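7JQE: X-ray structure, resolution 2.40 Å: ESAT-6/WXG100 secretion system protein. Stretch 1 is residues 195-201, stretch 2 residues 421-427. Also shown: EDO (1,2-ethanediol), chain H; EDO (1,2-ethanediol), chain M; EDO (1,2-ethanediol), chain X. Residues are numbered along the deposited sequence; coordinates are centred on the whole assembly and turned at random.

Stretch 1 (195-201) EIASLMG
Stretch 2 (421-427) AMIQTLY

Two helical segments more than two hundred residues apart in one chain pack in a roughly antiparallel sense through a small, largely apolar contact, with no hydrogen bond passing between them. Residues 195-200 and 421-427 both continue helices that begin earlier in the chain. Their N-to-C directions differ by 153°, with a signed crossing angle of -153°, and the axes come no closer than 11.0 Å. At that spacing the backbones stay apart and side chains fill the gap. The register is set by Ile196 and Met422, whose CA atoms lie 7.3 Å apart, and the contact buries 266 Å² in all.

Each backbone keeps to helical torsions, near -60/-45 through Leu199 and through Gln424, after which Met200 is at -72/-14 and Thr425, Leu426 and Tyr427 drift to -78/-26, -90/-36 and -112/-4. In the first segment Leu199 N donates to Glu195 O at 3.1 Å and Met200 N to Ile196 O at 2.9 Å; in the second, Leu426 N reaches Met422 O at 3.1 Å and Tyr427 N reaches Ile423 O at 3.0 Å. This i to i+4 repeat brings Ile196 and Met200, and likewise Met422 and Leu426, to similar faces of their helices. Thr425, turned out of reach of the other helix, satisfies its hydroxyl locally: with chi1 at -54° (m), OG1 donates to Ala421 O at 2.7 Å.

Ile196 and Met422, both pointing toward the opposite segment, contribute the largest areas. Met422, a selenomethionine, is extended beyond an m chi1 (chi2 175°, chi3 170°, both t), so its long, flexible side chain can span the wide interhelical gap. Its SE lies 4.1 Å from Ile196 CG1 and 3.8 Å from Leu199 CD1, two residues separated by less than one helical turn. Leu199 (chi1 -81°, chi2 169°; m, t) thus presents a branched hydrocarbon end to the selenium. The terminal CE of Met422 approaches Glu195 CG at 4.0 Å, a contact with the aliphatic part of an acidic residue; the carboxylate remains free to accept a hydrogen bond at OE2 from O1 of the chain X ethanediol, 3.0 Å away. Glu195 adopts chi1 170° (t) and chi2 56° (p).

Ile196, in the m, t rotamer, meets three residues of the second helix. Besides CG1 against Met422 SE, its CG2 lies 4.1 Å from Ile423 CG1, and its CD1 lies 4.1 Å from Leu426 CD1. A beta-branched side chain suits this place because it carries carbon in two directions from CB. Leu426 is also m, t and points toward the first helix. Ile423 sets out sideways, but its m, t conformation brings its end nearer, where CD1 lies 4.3 Å from SE of Met200. That second selenomethionine differs from Met422 in its last torsion: m, t, then p (53°).

Ala197 and Ser198 take no part. The contact distances of 3.8 to 4.3 Å between the side chains that meet are those of van der Waals packing, so the fit rests on shape and on the exclusion of water from apolar surfaces.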

# COMPACT_ATOMS: atom_id res chain seq x y z
N GLU A 195 -0.17 3.73 -11.50
CA GLU A 195 -1.20 4.03 -10.52
C GLU A 195 -0.70 5.03 -9.48
O GLU A 195 -1.39 5.99 -9.13
CB GLU A 195 -1.68 2.75 -9.85
CG GLU A 195 -2.58 2.98 -8.64
CD GLU A 195 -3.79 3.83 -8.97
OE1 GLU A 195 -4.08 4.01 -10.17
OE2 GLU A 195 -4.46 4.32 -8.03
N ILE A 196 0.51 4.81 -8.97
CA ILE A 196 1.10 5.71 -7.98
C ILE A 196 1.17 7.13 -8.54
O ILE A 196 0.77 8.10 -7.87
CB ILE A 196 2.49 5.20 -7.56
CG1 ILE A 196 2.37 3.82 -6.92
CG2 ILE A 196 3.16 6.17 -6.61
CD1 ILE A 196 3.70 3.19 -6.60
N ALA A 197 1.68 7.29 -9.76
CA ALA A 197 1.79 8.62 -10.34
C ALA A 197 0.43 9.27 -10.51
O ALA A 197 0.31 10.50 -10.37
CB ALA A 197 2.51 8.56 -11.69
N SER A 198 -0.60 8.48 -10.81
CA SER A 198 -1.95 9.03 -10.90
C SER A 198 -2.38 9.63 -9.57
O SER A 198 -2.84 10.77 -9.51
CB SER A 198 -2.92 7.94 -11.35
OG SER A 198 -4.26 8.40 -11.30
N LEU A 199 -2.22 8.86 -8.49
CA LEU A 199 -2.54 9.37 -7.16
C LEU A 199 -1.74 10.63 -6.84
O LEU A 199 -2.29 11.61 -6.33
CB LEU A 199 -2.26 8.29 -6.11
CG LEU A 199 -3.33 7.21 -5.92
CD1 LEU A 199 -2.78 6.09 -5.06
CD2 LEU A 199 -4.57 7.82 -5.28
N MSE A 200 -0.45 10.61 -7.13
CA MSE A 200 0.43 11.72 -6.75
C MSE A 200 0.19 12.97 -7.59
O MSE A 200 0.65 14.05 -7.23
CB MSE A 200 1.89 11.29 -6.84
CG MSE A 200 2.27 10.18 -5.86
SE MSE A 200 4.17 9.73 -5.80
CE MSE A 200 4.93 11.50 -5.49
N GLY A 201 -0.53 12.82 -8.70
CA GLY A 201 -0.76 13.95 -9.58
C GLY A 201 -1.55 15.07 -8.92
O GLY A 201 -1.47 16.23 -9.34
N ALA A 421 1.75 4.01 1.20
CA ALA A 421 1.69 2.59 1.53
C ALA A 421 2.06 1.73 0.33
O ALA A 421 2.73 0.71 0.48
CB ALA A 421 0.31 2.23 2.06
N MSE A 422 1.62 2.12 -0.86
CA MSE A 422 1.99 1.42 -2.08
C MSE A 422 3.50 1.44 -2.24
O MSE A 422 4.13 0.40 -2.41
CB MSE A 422 1.32 2.05 -3.29
CG MSE A 422 -0.18 1.84 -3.36
SE MSE A 422 -0.99 2.80 -4.86
CE MSE A 422 -2.77 2.00 -4.79
N ILE A 423 4.08 2.64 -2.17
CA ILE A 423 5.53 2.77 -2.28
C ILE A 423 6.22 1.91 -1.23
O ILE A 423 7.17 1.18 -1.52
CB ILE A 423 5.95 4.24 -2.18
CG1 ILE A 423 5.30 5.05 -3.30
CG2 ILE A 423 7.46 4.36 -2.24
CD1 ILE A 423 5.51 6.56 -3.19
N GLN A 424 5.76 2.00 0.02
CA GLN A 424 6.36 1.22 1.10
C GLN A 424 6.36 -0.27 0.79
O GLN A 424 7.33 -0.98 1.08
CB GLN A 424 5.62 1.50 2.41
CG GLN A 424 6.06 0.64 3.57
CD GLN A 424 5.23 0.88 4.82
OE1 GLN A 424 4.15 1.46 4.75
NE2 GLN A 424 5.73 0.42 5.96
N THR A 425 5.26 -0.77 0.21
CA THR A 425 5.09 -2.21 0.02
C THR A 425 5.91 -2.73 -1.16
O THR A 425 6.26 -3.92 -1.19
CB THR A 425 3.62 -2.53 -0.20
OG1 THR A 425 2.84 -2.00 0.88
CG2 THR A 425 3.40 -4.04 -0.27
N LEU A 426 6.21 -1.87 -2.13
CA LEU A 426 6.96 -2.28 -3.31
C LEU A 426 8.46 -2.12 -3.13
O LEU A 426 9.23 -2.93 -3.64
CB LEU A 426 6.50 -1.47 -4.53
CG LEU A 426 5.07 -1.74 -5.02
CD1 LEU A 426 4.68 -0.79 -6.14
CD2 LEU A 426 4.93 -3.19 -5.47
N TYR A 427 8.91 -1.09 -2.41
CA TYR A 427 10.33 -0.79 -2.33
C TYR A 427 10.94 -1.02 -0.96
O TYR A 427 12.16 -0.88 -0.82
CB TYR A 427 10.58 0.66 -2.77
CG TYR A 427 10.30 0.85 -4.24
CD1 TYR A 427 9.03 1.19 -4.68
CD2 TYR A 427 11.30 0.67 -5.19
CE1 TYR A 427 8.75 1.35 -6.02
CE2 TYR A 427 11.03 0.83 -6.54
CZ TYR A 427 9.76 1.17 -6.95
OH TYR A 427 9.48 1.33 -8.29
C1 EDO H . 5.21 -3.64 4.26
O1 EDO H . 5.87 -4.52 5.17
C2 EDO H . 6.24 -2.69 3.66
O2 EDO H . 7.32 -3.44 3.07
C1 EDO M . 12.06 1.00 -10.02
O1 EDO M . 11.41 -0.28 -10.11
C2 EDO M . 13.36 0.86 -9.22
O2 EDO M . 14.06 2.11 -9.20
C1 EDO X . -7.95 5.26 -10.02
O1 EDO X . -7.07 5.59 -8.93
C2 EDO X . -7.14 5.02 -11.29
O2 EDO X . -8.01 4.61 -12.36